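PDB 3PNU: dihydroorotase from Campylobacter jejuni subsp. jejuni, which probably catalyses the reversible cyclisation of N-carbamoyl-L-aspartate to dihydroorotate in de novo pyrimidine synthesis, using two zinc ions per subunit. Local coordinates for residues I185-I190 / E197-Y202; L248-Y253 / K294-E299. All blocks are in the same frame, centred on the assembly; numbering follows the deposited sequence.

Interaction 1 and interaction 2 follow one another along the chain of the TIM barrel, with centres about 18 Å apart. Interaction 1 joins strand 185-187 to helix 193-201 and carries the zinc ligand His189, two residues beyond Met187. Interaction 2 joins the ends of helices 239-250 and 285-296 at the surface, away from the metal site. The two meet through the outer helices. Leu199 CD2 of interaction 1 lies 3.9 Å from Leu248 CD1 of interaction 2. Lys200 forms a cation-pi contact with Tyr253, with NZ 3.6 Å from Tyr253 CE1. Packing thus runs from the zinc-bearing strand outward to helix 239-250.

Interaction 1: residues I185-I190 / E197-Y202. With ZN (zinc ion), chain C.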
ATOM      1  N   ILE A 185      26.001   0.320  15.633  1.00 34.03           N
ATOM      2  CA  ILE A 185      24.836  -0.283  15.042  1.00 32.55           C
ATOM      3  C   ILE A 185      24.139   0.781  14.218  1.00 31.77           C
ATOM      4  O   ILE A 185      23.642   1.774  14.762  1.00 30.58           O
ATOM      5  CB  ILE A 185      23.883  -0.830  16.121  1.00 31.91           C
ATOM      6  CG1 ILE A 185      24.613  -1.834  17.027  1.00 32.63           C
ATOM      7  CG2 ILE A 185      22.681  -1.469  15.485  1.00 31.72           C
ATOM      8  CD1 ILE A 185      23.788  -2.368  18.211  1.00 25.48           C
ATOM      9  N   VAL A 186      24.113   0.581  12.907  1.00 31.22           N
ATOM     10  CA  VAL A 186      23.482   1.550  12.019  1.00 32.15           C
ATOM     11  C   VAL A 186      22.107   1.059  11.589  1.00 32.13           C
ATOM     12  O   VAL A 186      21.976   0.029  10.931  1.00 31.50           O
ATOM     13  CB  VAL A 186      24.350   1.852  10.775  1.00 32.40           C
ATOM     14  CG1 VAL A 186      23.724   2.980   9.937  1.00 30.48           C
ATOM     15  CG2 VAL A 186      25.745   2.239  11.214  1.00 30.08           C
ATOM     16  N   MET A 187      21.086   1.799  12.015  1.00 32.03           N
ATOM     17  CA  MET A 187      19.709   1.521  11.655  1.00 31.13           C
ATOM     18  C   MET A 187      19.532   2.050  10.225  1.00 32.26           C
ATOM     19  O   MET A 187      19.359   3.251  10.021  1.00 30.87           O
ATOM     20  CB  MET A 187      18.762   2.251  12.621  1.00 30.24           C
ATOM     21  CG  MET A 187      18.970   1.881  14.098  1.00 30.68           C
ATOM     22  SD  MET A 187      17.766   2.588  15.243  1.00 32.19           S
ATOM     23  CE  MET A 187      18.035   4.334  14.992  1.00 28.15           C
ATOM     24  N   GLU A 188      19.610   1.169   9.232  1.00 31.90           N
ATOM     25  CA  GLU A 188      19.476   1.597   7.830  1.00 31.11           C
ATOM     26  C   GLU A 188      18.107   2.090   7.469  1.00 32.57           C
ATOM     27  O   GLU A 188      17.108   1.705   8.087  1.00 33.65           O
ATOM     28  CB  GLU A 188      19.856   0.468   6.880  1.00 32.09           C
ATOM     29  CG  GLU A 188      21.323   0.085   6.972  1.00 33.29           C
ATOM     30  CD  GLU A 188      22.263   1.225   6.552  1.00 34.57           C
ATOM     31  OE1 GLU A 188      21.852   2.145   5.779  1.00 34.34           O
ATOM     32  OE2 GLU A 188      23.423   1.177   6.997  1.00 37.96           O
ATOM     33  N   HIS A 189      18.067   2.935   6.434  1.00 33.61           N
ATOM     34  CA  HIS A 189      16.833   3.563   5.938  1.00 33.04           C
ATOM     35  C   HIS A 189      15.700   3.659   6.959  1.00 33.50           C
ATOM     36  O   HIS A 189      14.677   2.995   6.836  1.00 34.78           O
ATOM     37  CB  HIS A 189      16.333   2.878   4.679  1.00 32.76           C
ATOM     38  CG  HIS A 189      16.341   1.387   4.745  1.00 33.18           C
ATOM     39  ND1 HIS A 189      15.690   0.680   5.728  1.00 35.13           N
ATOM     40  CD2 HIS A 189      16.886   0.464   3.914  1.00 35.85           C
ATOM     41  CE1 HIS A 189      15.868  -0.616   5.525  1.00 32.47           C
ATOM     42  NE2 HIS A 189      16.575  -0.772   4.421  1.00 35.03           N
ATOM     43  N   ILE A 190      15.875   4.484   7.975  1.00 33.31           N
ATOM     44  CA  ILE A 190      14.812   4.618   8.960  1.00 31.93           C
ATOM     45  C   ILE A 190      13.668   5.381   8.335  1.00 31.89           C
ATOM     46  O   ILE A 190      13.873   6.267   7.482  1.00 33.36           O
ATOM     47  CB  ILE A 190      15.260   5.250  10.255  1.00 31.86           C
ATOM     48  CG1 ILE A 190      15.755   6.694  10.057  1.00 31.31           C
ATOM     49  CG2 ILE A 190      16.356   4.378  10.901  1.00 32.00           C
ATOM     50  CD1 ILE A 190      15.938   7.460  11.426  1.00 23.97           C
ATOM     51  N   GLU A 197      13.500   8.815  17.303  1.00 37.83           N
ATOM     52  CA  GLU A 197      13.642   9.022  18.755  1.00 39.28           C
ATOM     53  C   GLU A 197      14.623   8.071  19.408  1.00 38.66           C
ATOM     54  O   GLU A 197      15.462   8.507  20.187  1.00 39.91           O
ATOM     55  CB  GLU A 197      12.276   8.935  19.444  1.00 40.07           C
ATOM     56  CG  GLU A 197      11.392  10.141  19.092  1.00 44.81           C
ATOM     57  CD  GLU A 197       9.968  10.062  19.627  1.00 52.27           C
ATOM     58  OE1 GLU A 197       9.590   9.051  20.267  1.00 52.40           O
ATOM     59  OE2 GLU A 197       9.216  11.034  19.388  1.00 57.72           O
ATOM     60  N   LEU A 198      14.534   6.782  19.073  1.00 37.72           N
ATOM     61  CA  LEU A 198      15.427   5.772  19.645  1.00 38.07           C
ATOM     62  C   LEU A 198      16.898   6.093  19.363  1.00 38.91           C
ATOM     63  O   LEU A 198      17.760   5.757  20.143  1.00 40.69           O
ATOM     64  CB  LEU A 198      15.108   4.375  19.098  1.00 37.48           C
ATOM     65  CG  LEU A 198      15.824   3.184  19.757  1.00 39.49           C
ATOM     66  CD1 LEU A 198      15.290   2.907  21.197  1.00 38.93           C
ATOM     67  CD2 LEU A 198      15.668   1.944  18.920  1.00 36.44           C
ATOM     68  N   LEU A 199      17.165   6.740  18.237  1.00 38.98           N
ATOM     69  CA  LEU A 199      18.507   7.127  17.845  1.00 39.37           C
ATOM     70  C   LEU A 199      19.204   7.945  18.940  1.00 41.26           C
ATOM     71  O   LEU A 199      20.416   7.827  19.125  1.00 40.04           O
ATOM     72  CB  LEU A 199      18.434   7.964  16.571  1.00 36.69           C
ATOM     73  CG  LEU A 199      19.709   8.405  15.862  1.00 38.84           C
ATOM     74  CD1 LEU A 199      20.592   7.223  15.416  1.00 31.19           C
ATOM     75  CD2 LEU A 199      19.347   9.286  14.633  1.00 38.41           C
ATOM     76  N   LYS A 200      18.428   8.778  19.640  1.00 43.34           N
ATOM     77  CA  LYS A 200      18.950   9.653  20.693  1.00 44.57           C
ATOM     78  C   LYS A 200      19.187   8.920  22.006  1.00 44.53           C
ATOM     79  O   LYS A 200      19.880   9.419  22.854  1.00 46.27           O
ATOM     80  CB  LYS A 200      17.927  10.734  21.034  1.00 45.44           C
ATOM     81  CG  LYS A 200      17.299  11.526  19.879  1.00 49.64           C
ATOM     82  CD  LYS A 200      18.155  12.634  19.308  1.00 50.23           C
ATOM     83  CE  LYS A 200      17.304  13.475  18.336  1.00 52.06           C
ATOM     84  NZ  LYS A 200      17.961  14.713  17.864  1.00 55.37           N
ATOM     85  N   ASP A 201      18.585   7.748  22.195  1.00 45.30           N
ATOM     86  CA  ASP A 201      18.706   7.036  23.478  1.00 44.24           C
ATOM     87  C   ASP A 201      19.976   6.220  23.679  1.00 44.08           C
ATOM     88  O   ASP A 201      20.268   5.842  24.802  1.00 44.53           O
ATOM     89  CB  ASP A 201      17.508   6.091  23.693  1.00 43.88           C
ATOM     90  CG  ASP A 201      16.165   6.824  23.817  1.00 46.74           C
ATOM     91  OD1 ASP A 201      16.144   8.070  23.991  1.00 47.02           O
ATOM     92  OD2 ASP A 201      15.116   6.127  23.740  1.00 46.41           O
ATOM     93  N   TYR A 202      20.717   5.899  22.623  1.00 44.19           N
ATOM     94  CA  TYR A 202      21.927   5.080  22.804  1.00 44.40           C
ATOM     95  C   TYR A 202      23.066   5.625  21.973  1.00 44.68           C
ATOM     96  O   TYR A 202      22.910   5.892  20.782  1.00 46.48           O
ATOM     97  CB  TYR A 202      21.647   3.596  22.477  1.00 44.17           C
ATOM     98  CG  TYR A 202      20.623   2.950  23.394  1.00 43.95           C
ATOM     99  CD1 TYR A 202      21.011   2.235  24.535  1.00 39.31           C
ATOM    100  CD2 TYR A 202      19.251   3.063  23.125  1.00 43.50           C
ATOM    101  CE1 TYR A 202      20.048   1.645  25.394  1.00 37.12           C
ATOM    102  CE2 TYR A 202      18.295   2.482  23.962  1.00 43.45           C
ATOM    103  CZ  TYR A 202      18.699   1.779  25.100  1.00 42.86           C
ATOM    104  OH  TYR A 202      17.739   1.226  25.914  1.00 42.34           O
TER
HETATM  105 ZN    ZN C 336      17.075  -2.495   3.443  1.00 42.27          ZN
HETATM  106  O   HOH W   1      16.594  -1.638   1.675  1.00 45.05           O
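In the beta-alpha-beta unit formed by strand 185-187, helix 193-201 and strand 205-209 of the TIM barrel, Met187 packs against Leu198 and Leu199. The contact is buried and wholly apolar, and no hydrogen bond crosses it. Met187 and Leu199 have the nearest CA atoms, 8.4 Å apart. The CB of Met187 points toward the helix. Its CG stands anti to the carbonyl carbon (chi1 -58°). The chain then runs extended to SD and bends at chi3 (-61°), which brings the methyl CE against Leu199. Met187 CE meets one branch of Leu199, CD1, at 3.9 Å, and touches the stem atom CB as well. Met187 SD makes a looser contact with Leu198 CD2 at 4.3 Å. Tyr173 of helix 170-179 also touches Met187, while Leu248 of helix 239-250 packs on Leu199.

The same strand leads into the dinuclear zinc site of this class II dihydroorotase. Met187 faces the outer helix, and two residues later His189 binds zinc. His189 N is hydrogen-bonded to Thr208 OG1, and the His189 ring meets that of His155 edge-to-face. Glu188 CB lies over the centre of one face of the His189 imidazole, 4.1 Å above its plane. Glu188 OE1 is hydrogen-bonded to both Thr208 OG1 and His34 ND1. It is therefore a second-shell partner of a ligand of the other zinc. Carboxylated Lys116 and His155 complete the metal site of His189, whose NE2 is 2.0 Å from the zinc; a water oxygen is bound at the same distance.

Interaction 2: residues L248-Y253 / K294-E299; sequences LAFSGY and KQNSSE
The C-terminal ends of helices 239-250 and 285-296 come together here, with the CA atoms of Phe250 and Ser297 5.2 Å apart. Asn296 CB and Ser297 CB pack against Phe250. The CB of Asn296 lies over one face of the Phe250 ring, 3.6 Å from its centroid and 18° off the ring normal. This is a CH-pi contact. CB is offset toward the rim and comes closest to Phe250 CE2, at 3.4 Å. Phe250 and Asn296 both point their CB atoms toward the other segment. Phe293, one turn earlier in helix 285-296, meets the Phe250 ring edge-to-face.

This is a surface contact between helices of the TIM barrel, away from the zinc site. Helix 239-250 ends in a Schellman motif. Gly252 adopts positive phi (68°), Tyr253 N bonds to Leu248 O at 3.1 Å, and Gly252 N bonds to Ala249 O at 2.9 Å. These bonds close the last helical turn, while the Phe250 carbonyl meets the neighbouring segment. Ser297, the first residue to leave helix 285-296, donates its OG proton to Phe250 O. The modelled separation of these two oxygens, 2.4 Å, is very short, so its exact length is doubtful. OG stands anti to the backbone N of Ser297 (chi1 -163°), and this rotation carries it across to the carbonyl. Ser297 CB packs obliquely by the ring and lies 3.9 Å from Phe250 CB. Asn301 ND2 gives Phe250 O a second hydrogen bond, from helix 299-314. Ser298 is the N-cap of that helix, and its OG accepts a bond from Asn301 N.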
ATOM      1  N   LEU A 248      15.648  15.622  11.307  1.00 46.27           N
ATOM      2  CA  LEU A 248      16.990  15.104  11.578  1.00 45.23           C
ATOM      3  C   LEU A 248      17.934  15.428  10.438  1.00 44.64           C
ATOM      4  O   LEU A 248      19.063  15.844  10.655  1.00 44.07           O
ATOM      5  CB  LEU A 248      16.986  13.591  11.828  1.00 44.78           C
ATOM      6  CG  LEU A 248      16.358  13.042  13.116  1.00 45.60           C
ATOM      7  CD1 LEU A 248      16.472  11.522  13.126  1.00 42.70           C
ATOM      8  CD2 LEU A 248      17.015  13.617  14.376  1.00 43.25           C
ATOM      9  N   ALA A 249      17.475  15.218   9.217  1.00 44.86           N
ATOM     10  CA  ALA A 249      18.297  15.489   8.050  1.00 45.24           C
ATOM     11  C   ALA A 249      18.572  16.986   7.917  1.00 45.43           C
ATOM     12  O   ALA A 249      19.724  17.407   7.805  1.00 47.09           O
ATOM     13  CB  ALA A 249      17.625  14.950   6.785  1.00 43.86           C
ATOM     14  N   PHE A 250      17.519  17.793   7.960  1.00 45.53           N
ATOM     15  CA  PHE A 250      17.672  19.245   7.780  1.00 45.00           C
ATOM     16  C   PHE A 250      18.524  19.903   8.839  1.00 45.30           C
ATOM     17  O   PHE A 250      19.199  20.879   8.544  1.00 46.67           O
ATOM     18  CB  PHE A 250      16.324  19.972   7.685  1.00 44.18           C
ATOM     19  CG  PHE A 250      15.462  19.527   6.537  1.00 41.53           C
ATOM     20  CD1 PHE A 250      16.024  19.109   5.348  1.00 38.87           C
ATOM     21  CD2 PHE A 250      14.085  19.611   6.623  1.00 41.15           C
ATOM     22  CE1 PHE A 250      15.219  18.718   4.275  1.00 41.70           C
ATOM     23  CE2 PHE A 250      13.284  19.232   5.555  1.00 39.89           C
ATOM     24  CZ  PHE A 250      13.858  18.785   4.382  1.00 37.85           C
ATOM     25  N   SER A 251      18.496  19.381  10.062  1.00 45.48           N
ATOM     26  CA  SER A 251      19.297  19.939  11.144  1.00 44.84           C
ATOM     27  C   SER A 251      20.739  19.417  11.091  1.00 44.82           C
ATOM     28  O   SER A 251      21.578  19.854  11.857  1.00 46.15           O
ATOM     29  CB  SER A 251      18.708  19.557  12.488  1.00 44.64           C
ATOM     30  OG  SER A 251      18.847  18.152  12.714  1.00 46.48           O
ATOM     31  N   GLY A 252      21.015  18.474  10.198  1.00 44.07           N
ATOM     32  CA  GLY A 252      22.339  17.882  10.088  1.00 44.11           C
ATOM     33  C   GLY A 252      22.742  17.037  11.284  1.00 44.16           C
ATOM     34  O   GLY A 252      23.925  16.793  11.481  1.00 45.05           O
ATOM     35  N   TYR A 253      21.771  16.574  12.073  1.00 43.37           N
ATOM     36  CA  TYR A 253      22.060  15.748  13.256  1.00 43.07           C
ATOM     37  C   TYR A 253      23.213  14.775  12.974  1.00 42.12           C
ATOM     38  O   TYR A 253      23.171  13.991  12.030  1.00 41.23           O
ATOM     39  CB  TYR A 253      20.818  15.017  13.748  1.00 43.33           C
ATOM     40  CG  TYR A 253      21.062  14.274  15.023  1.00 45.82           C
ATOM     41  CD1 TYR A 253      21.246  14.961  16.207  1.00 47.38           C
ATOM     42  CD2 TYR A 253      21.107  12.881  15.051  1.00 45.25           C
ATOM     43  CE1 TYR A 253      21.480  14.293  17.393  1.00 48.58           C
ATOM     44  CE2 TYR A 253      21.337  12.200  16.241  1.00 48.43           C
ATOM     45  CZ  TYR A 253      21.522  12.919  17.403  1.00 50.23           C
ATOM     46  OH  TYR A 253      21.743  12.272  18.595  1.00 55.61           O
ATOM     47  N   LYS A 294      17.770  23.792   0.122  1.00 58.46           N
ATOM     48  CA  LYS A 294      17.580  25.258  -0.007  1.00 61.39           C
ATOM     49  C   LYS A 294      16.257  25.696   0.627  1.00 61.29           C
ATOM     50  O   LYS A 294      16.215  26.637   1.424  1.00 59.78           O
ATOM     51  CB  LYS A 294      17.569  25.740  -1.449  1.00 62.56           C
ATOM     52  CG  LYS A 294      18.921  25.909  -2.084  1.00 68.26           C
ATOM     53  CD  LYS A 294      18.792  26.652  -3.427  1.00 74.22           C
ATOM     54  CE  LYS A 294      18.291  28.106  -3.278  1.00 75.99           C
ATOM     55  NZ  LYS A 294      18.185  28.798  -4.607  1.00 77.70           N
ATOM     56  N   GLN A 295      15.180  24.995   0.275  1.00 61.84           N
ATOM     57  CA  GLN A 295      13.853  25.342   0.788  1.00 62.37           C
ATOM     58  C   GLN A 295      13.717  25.168   2.294  1.00 61.61           C
ATOM     59  O   GLN A 295      13.017  25.942   2.946  1.00 61.75           O
ATOM     60  CB  GLN A 295      12.767  24.495   0.105  1.00 63.05           C
ATOM     61  CG  GLN A 295      12.653  24.635  -1.429  1.00 66.30           C
ATOM     62  CD  GLN A 295      12.185  26.016  -1.887  1.00 70.26           C
ATOM     63  OE1 GLN A 295      11.819  26.872  -1.069  1.00 71.62           O
ATOM     64  NE2 GLN A 295      12.192  26.234  -3.210  1.00 69.98           N
ATOM     65  N   ASN A 296      14.396  24.162   2.851  1.00 61.11           N
ATOM     66  CA  ASN A 296      14.228  23.830   4.268  1.00 59.76           C
ATOM     67  C   ASN A 296      15.461  23.850   5.157  1.00 60.01           C
ATOM     68  O   ASN A 296      15.331  23.740   6.381  1.00 59.70           O
ATOM     69  CB  ASN A 296      13.621  22.420   4.351  1.00 59.02           C
ATOM     70  CG  ASN A 296      12.316  22.294   3.570  1.00 55.77           C
ATOM     71  OD1 ASN A 296      12.275  21.661   2.516  1.00 51.36           O
ATOM     72  ND2 ASN A 296      11.264  22.934   4.060  1.00 49.95           N
ATOM     73  N   SER A 297      16.647  24.004   4.583  1.00 60.12           N
ATOM     74  CA  SER A 297      17.860  23.912   5.399  1.00 61.30           C
ATOM     75  C   SER A 297      18.986  24.816   4.890  1.00 61.44           C
ATOM     76  O   SER A 297      18.722  25.842   4.269  1.00 62.10           O
ATOM     77  CB  SER A 297      18.309  22.435   5.416  1.00 60.89           C
ATOM     78  OG  SER A 297      19.227  22.154   6.459  1.00 60.64           O
ATOM     79  N   SER A 298      20.234  24.426   5.162  1.00 61.46           N
ATOM     80  CA  SER A 298      21.398  25.186   4.736  1.00 61.50           C
ATOM     81  C   SER A 298      22.346  24.312   3.944  1.00 62.06           C
ATOM     82  O   SER A 298      22.288  23.080   4.017  1.00 62.17           O
ATOM     83  CB  SER A 298      22.142  25.713   5.952  1.00 60.98           C
ATOM     84  OG  SER A 298      22.714  24.643   6.681  1.00 61.04           O
ATOM     85  N   GLU A 299      23.237  24.954   3.198  1.00 62.30           N
ATOM     86  CA  GLU A 299      24.244  24.234   2.420  1.00 62.82           C
ATOM     87  C   GLU A 299      25.159  23.463   3.373  1.00 61.47           C
ATOM     88  O   GLU A 299      25.629  22.364   3.047  1.00 60.72           O
ATOM     89  CB  GLU A 299      25.066  25.215   1.579  1.00 63.84           C
ATOM     90  CG  GLU A 299      26.093  24.572   0.629  1.00 68.76           C
ATOM     91  CD  GLU A 299      26.790  25.598  -0.278  1.00 74.00           C
ATOM     92  OE1 GLU A 299      27.492  25.182  -1.233  1.00 75.21           O
ATOM     93  OE2 GLU A 299      26.621  26.819  -0.041  1.00 77.41           O
TER